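Local structure of Mec-8 protein (Caenorhabditis elegans, 6DG0) at residues 31-35 and 82-86; 23-27 and 60-64. The protein probably acts as a nuclear RNA-binding splicing factor, here represented by its C-terminal RNA recognition motif bound to a short single DNA strand of sequence AGCACA. The protein carries 2 engineered substitutions. Residues are numbered along the deposited sequence.

Interaction 1: residues 31-35 and 82-86. With nucleotides of chain D.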
loop_
_atom_site.group_PDB
_atom_site.type_symbol
_atom_site.label_atom_id
_atom_site.label_comp_id
_atom_site.label_asym_id
_atom_site.label_seq_id
_atom_site.Cartn_x
_atom_site.Cartn_y
_atom_site.Cartn_z
ATOM N N THR A 31 1.911 -8.921 5.153
ATOM C CA THR A 31 3.142 -9.133 5.905
ATOM C C THR A 31 3.681 -7.860 6.551
ATOM O O THR A 31 3.851 -7.805 7.768
ATOM C CB THR A 31 4.241 -9.730 5.007
ATOM O OG1 THR A 31 3.711 -10.843 4.273
ATOM C CG2 THR A 31 5.419 -10.191 5.848
ATOM N N ARG A 32 3.936 -6.836 5.742
ATOM C CA ARG A 32 4.561 -5.613 6.245
ATOM C C ARG A 32 4.343 -4.400 5.340
ATOM O O ARG A 32 4.094 -4.535 4.141
ATOM C CB ARG A 32 6.059 -5.833 6.466
ATOM C CG ARG A 32 6.787 -6.417 5.280
ATOM C CD ARG A 32 8.033 -7.152 5.739
ATOM N NE ARG A 32 8.762 -7.756 4.630
ATOM C CZ ARG A 32 9.908 -7.284 4.149
ATOM N NH1 ARG A 32 10.505 -7.897 3.137
ATOM N NH2 ARG A 32 10.454 -6.200 4.683
ATOM N N LEU A 33 4.443 -3.216 5.935
ATOM C CA LEU A 33 4.211 -1.953 5.241
ATOM C C LEU A 33 5.331 -0.941 5.505
ATOM O O LEU A 33 5.875 -0.880 6.605
ATOM C CB LEU A 33 2.851 -1.376 5.665
ATOM C CG LEU A 33 2.432 0.044 5.278
ATOM C CD1 LEU A 33 0.927 0.088 5.102
ATOM C CD2 LEU A 33 2.866 1.067 6.321
ATOM N N ARG A 34 5.673 -0.154 4.488
ATOM C CA ARG A 34 6.617 0.947 4.661
ATOM C C ARG A 34 6.069 2.245 4.091
ATOM O O ARG A 34 5.634 2.298 2.936
ATOM C CB ARG A 34 7.974 0.636 4.018
ATOM C CG ARG A 34 8.815 -0.345 4.816
ATOM C CD ARG A 34 9.586 -1.319 3.942
ATOM N NE ARG A 34 11.003 -0.964 3.861
ATOM C CZ ARG A 34 11.940 -1.441 4.677
ATOM N NH1 ARG A 34 11.606 -2.282 5.647
ATOM N NH2 ARG A 34 13.208 -1.070 4.536
ATOM N N LEU A 35 6.112 3.286 4.916
ATOM C CA LEU A 35 5.555 4.586 4.577
ATOM C C LEU A 35 6.690 5.583 4.351
ATOM O O LEU A 35 7.480 5.872 5.256
ATOM C CB LEU A 35 4.617 5.078 5.678
ATOM C CG LEU A 35 3.887 6.402 5.455
ATOM C CD1 LEU A 35 3.069 6.354 4.181
ATOM C CD2 LEU A 35 3.009 6.726 6.652
ATOM N N LYS A 82 10.595 -6.032 -5.497
ATOM C CA LYS A 82 10.150 -6.590 -4.232
ATOM C C LYS A 82 10.712 -5.782 -3.077
ATOM O O LYS A 82 11.763 -5.156 -3.199
ATOM C CB LYS A 82 10.564 -8.057 -4.107
ATOM C CG LYS A 82 10.036 -8.937 -5.224
ATOM C CD LYS A 82 10.305 -10.402 -4.939
ATOM C CE LYS A 82 9.350 -11.284 -5.720
ATOM N NZ LYS A 82 9.100 -10.756 -7.091
ATOM N N MET A 83 10.013 -5.813 -1.951
ATOM C CA MET A 83 10.526 -5.208 -0.736
ATOM C C MET A 83 11.722 -6.027 -0.273
ATOM O O MET A 83 11.669 -7.257 -0.267
ATOM C CB MET A 83 9.442 -5.152 0.337
ATOM C CG MET A 83 9.820 -4.402 1.598
ATOM S SD MET A 83 8.430 -4.339 2.743
ATOM C CE MET A 83 7.233 -3.439 1.759
ATOM N N ALA A 84 12.801 -5.339 0.092
ATOM C CA ALA A 84 14.046 -5.988 0.496
ATOM C C ALA A 84 13.823 -6.995 1.619
ATOM O O ALA A 84 12.923 -6.827 2.443
ATOM C CB ALA A 84 15.069 -4.945 0.918
ATOM N N ASP A 85 14.639 -8.045 1.640
ATOM C CA ASP A 85 14.536 -9.084 2.666
ATOM C C ASP A 85 14.774 -8.511 4.066
ATOM O O ASP A 85 15.081 -7.323 4.201
ATOM C CB ASP A 85 15.514 -10.226 2.376
ATOM C CG ASP A 85 15.040 -11.125 1.244
ATOM O OD1 ASP A 85 13.907 -10.925 0.753
ATOM O OD2 ASP A 85 15.797 -12.038 0.847
ATOM N N VAL A 86 14.642 -9.367 5.084
ATOM C CA VAL A 86 14.529 -8.974 6.498
ATOM C C VAL A 86 13.186 -8.308 6.776
ATOM O O VAL A 86 12.131 -8.927 6.629
ATOM C CB VAL A 86 15.653 -8.020 6.957
ATOM C CG1 VAL A 86 15.535 -7.740 8.456
ATOM C CG2 VAL A 86 17.010 -8.583 6.590
ATOM P P DC D 5 15.369 5.099 0.674
ATOM O OP1 DC D 5 15.533 6.167 1.685
ATOM O OP2 DC D 5 16.229 5.089 -0.530
ATOM O "O5'" DC D 5 15.522 3.677 1.394
ATOM C "C5'" DC D 5 14.765 3.398 2.562
ATOM C "C4'" DC D 5 14.724 1.904 2.844
ATOM O "O4'" DC D 5 13.987 1.234 1.799
ATOM C "C3'" DC D 5 16.084 1.197 2.913
ATOM O "O3'" DC D 5 16.320 0.755 4.248
ATOM C "C2'" DC D 5 15.964 0.015 1.936
ATOM C "C1'" DC D 5 14.464 -0.079 1.705
ATOM N N1 DC D 5 14.089 -0.640 0.377
ATOM C C2 DC D 5 13.253 -1.758 0.322
ATOM O O2 DC D 5 12.837 -2.248 1.377
ATOM N N3 DC D 5 12.914 -2.268 -0.888
ATOM C C4 DC D 5 13.385 -1.708 -2.002
ATOM N N4 DC D 5 13.025 -2.248 -3.171
ATOM C C5 DC D 5 14.244 -0.570 -1.967
ATOM C C6 DC D 5 14.569 -0.074 -0.767
ATOM P P DA D 4 12.416 5.255 -5.452
ATOM O OP1 DA D 4 12.521 6.666 -5.889
ATOM O OP2 DA D 4 13.207 4.211 -6.141
ATOM O "O5'" DA D 4 12.756 5.159 -3.892
ATOM C "C5'" DA D 4 12.016 5.920 -2.942
ATOM C "C4'" DA D 4 12.141 5.311 -1.554
ATOM O "O4'" DA D 4 11.269 4.155 -1.456
ATOM C "C3'" DA D 4 13.543 4.819 -1.194
ATOM O "O3'" DA D 4 13.841 5.102 0.169
ATOM C "C2'" DA D 4 13.466 3.317 -1.453
ATOM C "C1'" DA D 4 12.014 3.006 -1.113
ATOM N N9 DA D 4 11.480 1.878 -1.871
ATOM C C8 DA D 4 11.485 1.729 -3.230
ATOM N N7 DA D 4 10.941 0.610 -3.643
ATOM C C5 DA D 4 10.551 -0.023 -2.473
ATOM C C6 DA D 4 9.913 -1.255 -2.228
ATOM N N6 DA D 4 9.540 -2.097 -3.199
ATOM N N1 DA D 4 9.670 -1.589 -0.945
ATOM C C2 DA D 4 10.043 -0.744 0.024
ATOM N N3 DA D 4 10.649 0.438 -0.082
ATOM C C4 DA D 4 10.878 0.743 -1.369
#

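Interaction 2: residues 23-27 and 60-64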
loop_
_atom_site.group_PDB
_atom_site.type_symbol
_atom_site.label_atom_id
_atom_site.label_comp_id
_atom_site.label_asym_id
_atom_site.label_seq_id
_atom_site.Cartn_x
_atom_site.Cartn_y
_atom_site.Cartn_z
ATOM N N VAL A 23 -5.858 -0.443 7.125
ATOM C CA VAL A 23 -6.483 -0.598 5.815
ATOM C C VAL A 23 -6.093 -1.902 5.121
ATOM O O VAL A 23 -6.950 -2.650 4.652
ATOM C CB VAL A 23 -6.111 0.576 4.880
ATOM C CG1 VAL A 23 -6.626 0.329 3.468
ATOM C CG2 VAL A 23 -6.643 1.888 5.428
ATOM N N PHE A 24 -4.790 -2.161 5.060
ATOM C CA PHE A 24 -4.253 -3.307 4.329
ATOM C C PHE A 24 -4.186 -4.609 5.134
ATOM O O PHE A 24 -4.219 -5.697 4.554
ATOM C CB PHE A 24 -2.868 -2.950 3.778
ATOM C CG PHE A 24 -2.904 -1.887 2.713
ATOM C CD1 PHE A 24 -2.920 -0.546 3.054
ATOM C CD2 PHE A 24 -2.931 -2.231 1.370
ATOM C CE1 PHE A 24 -2.965 0.434 2.080
ATOM C CE2 PHE A 24 -2.973 -1.255 0.391
ATOM C CZ PHE A 24 -2.988 0.079 0.746
ATOM N N LYS A 25 -4.092 -4.505 6.458
ATOM C CA LYS A 25 -4.045 -5.692 7.315
ATOM C C LYS A 25 -5.376 -6.441 7.308
ATOM O O LYS A 25 -5.441 -7.611 7.682
ATOM C CB LYS A 25 -3.676 -5.301 8.749
ATOM C CG LYS A 25 -3.159 -6.430 9.618
ATOM C CD LYS A 25 -2.816 -5.902 11.004
ATOM C CE LYS A 25 -2.231 -6.986 11.895
ATOM N NZ LYS A 25 -0.970 -7.542 11.336
ATOM N N ALA A 26 -6.433 -5.766 6.867
ATOM C CA ALA A 26 -7.761 -6.366 6.804
ATOM C C ALA A 26 -7.858 -7.435 5.721
ATOM O O ALA A 26 -8.836 -8.180 5.662
ATOM C CB ALA A 26 -8.812 -5.289 6.572
ATOM N N PHE A 27 -6.847 -7.502 4.859
ATOM C CA PHE A 27 -6.833 -8.474 3.774
ATOM C C PHE A 27 -5.808 -9.580 4.000
ATOM O O PHE A 27 -4.726 -9.344 4.538
ATOM C CB PHE A 27 -6.577 -7.766 2.444
ATOM C CG PHE A 27 -7.700 -6.870 2.027
ATOM C CD1 PHE A 27 -7.776 -5.572 2.501
ATOM C CD2 PHE A 27 -8.697 -7.331 1.187
ATOM C CE1 PHE A 27 -8.819 -4.748 2.135
ATOM C CE2 PHE A 27 -9.743 -6.512 0.818
ATOM C CZ PHE A 27 -9.803 -5.216 1.288
ATOM N N SER A 60 -9.249 -4.899 -4.594
ATOM C CA SER A 60 -10.238 -4.553 -3.576
ATOM C C SER A 60 -10.081 -3.137 -3.022
ATOM O O SER A 60 -11.073 -2.465 -2.743
ATOM C CB SER A 60 -10.171 -5.556 -2.425
ATOM O OG SER A 60 -10.553 -6.852 -2.849
ATOM N N LEU A 61 -8.840 -2.687 -2.865
ATOM C CA LEU A 61 -8.565 -1.390 -2.250
ATOM C C LEU A 61 -8.311 -0.296 -3.276
ATOM O O LEU A 61 -7.971 0.830 -2.919
ATOM C CB LEU A 61 -7.374 -1.487 -1.297
ATOM C CG LEU A 61 -7.648 -2.246 -0.001
ATOM C CD1 LEU A 61 -6.371 -2.445 0.794
ATOM C CD2 LEU A 61 -8.694 -1.500 0.823
ATOM N N GLN A 62 -8.461 -0.636 -4.550
ATOM C CA GLN A 62 -8.261 0.329 -5.620
ATOM C C GLN A 62 -9.273 1.462 -5.495
ATOM O O GLN A 62 -10.483 1.243 -5.574
ATOM C CB GLN A 62 -8.376 -0.346 -6.988
ATOM C CG GLN A 62 -7.876 0.506 -8.143
ATOM C CD GLN A 62 -6.374 0.719 -8.090
ATOM O OE1 GLN A 62 -5.893 1.729 -7.575
ATOM N NE2 GLN A 62 -5.623 -0.243 -8.617
ATOM N N GLY A 63 -8.771 2.674 -5.295
ATOM C CA GLY A 63 -9.632 3.828 -5.137
ATOM C C GLY A 63 -10.214 3.923 -3.741
ATOM O O GLY A 63 -11.232 4.584 -3.530
ATOM N N PHE A 64 -9.576 3.246 -2.787
ATOM C CA PHE A 64 -10.055 3.255 -1.410
ATOM C C PHE A 64 -10.015 4.660 -0.846
ATOM O O PHE A 64 -8.991 5.341 -0.913
ATOM C CB PHE A 64 -9.226 2.329 -0.513
ATOM C CG PHE A 64 -9.601 2.402 0.946
ATOM C CD1 PHE A 64 -10.688 1.696 1.435
ATOM C CD2 PHE A 64 -8.870 3.184 1.826
ATOM C CE1 PHE A 64 -11.033 1.762 2.775
ATOM C CE2 PHE A 64 -9.212 3.259 3.165
ATOM C CZ PHE A 64 -10.293 2.545 3.640
#

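Interaction 1: residues 31-35 and 82-86
Residues 31-35 lie on an outer strand, 30-37, of an RNA recognition motif, opening with a classic beta bulge at Thr31 and Arg32 opposite Glu47, while 82-86 form an irregular C-terminal tail. The end-to-end direction of 83-86 lies 116° from that of 32-34, and even the nearest CA atoms, Arg34 CA and Met83 CA, are 9.1 Å apart, so long side chains must bridge the gap. Unbranched and flexible, Met83 reaches between the two arginines: its SD is 3.4 Å from Arg34 CD and 3.4 Å from Arg32 NH2, over one face of the Arg32 guanidinium. Val86 O covers the opposite face, and Glu47 forms a salt bridge with Arg32 NE. The tail's backbone also meets the edge of a cytosine: DC5 N4 of chain D donates to Lys82 O (3.2 Å), and Ala84 N makes a weak hydrogen bond to DC5 O2 (3.3 Å). The Arg34 guanidinium turns a face to that O2. Ala84 is held from its other end, Arg32 NH1 donating to Ala84 O at 2.7 Å and 170°.

Interaction 2: residues 23-27 and 60-64
Leu61 pushes its CD1 methyl over one face of the Phe24 ring, 3.9 Å from the ring centroid and 28° off the normal, a CH-pi contact that makes this pair the inner part of the interface. The same side chain is shared further: Leu61 CD2 lies 3.8 Å from Val23 CG1, and Leu61 CG lies 3.5 Å from Phe27 CE1. A branched aliphatic residue suits this place because its compact, forked end fills the space among Val23, Phe24 and Phe27. A second CH-pi contact runs the other way across the interface, with Val23 CG1 4.1 Å from the Phe64 ring centroid and 20° off its normal, while Val23 CG2 meets Phe64 CE2 at 3.7 Å. At the more exposed margin, Phe27 CE2 touches Ser60 CB at 3.4 Å; the small serine lets the ring come close, and its OG is hydrogen-bonded to Gln56 O. No hydrogen bond crosses between the segments.

Turns place Phe27 and Phe64. At the C-terminal end of helix 17-24, a type I turn runs from Phe24 to Phe27, with Phe27 N hydrogen-bonded to Phe24 O at 3.2 Å. A type II turn from Leu61 to Phe64 closes through a hydrogen bond from Phe64 N to Leu61 O at 2.9 Å, and Gly63 readily takes the positive phi required there. This is the meeting of the C-terminal ends of the two helices of the RNA recognition motif: beneath them Phe24 rests on Val46 of strand 42-48 and on Ile76 of strand 75-78, which Leu61 also touches.

Overall arrangement
From the N terminus, strand 4-11 leads into helix 17-24, whose end supplies residues 23-27; strand 30-37, carrying residues 31-35, follows almost at once. Strand 42-48 and helix 51-61 come next, and residues 60-64 return to 23-27, closing interaction 2 around two strands and a helix. Strand 75-78 then leads to 82-86, which come back to 31-35 and close interaction 1. Because their segments alternate, the two closures cross. Their centres are about 17 Å apart, on opposite sides of the chain's centre: interaction 2 joins the helices behind the four-stranded sheet, whereas interaction 1 draws the tail against its nucleic-acid-binding face.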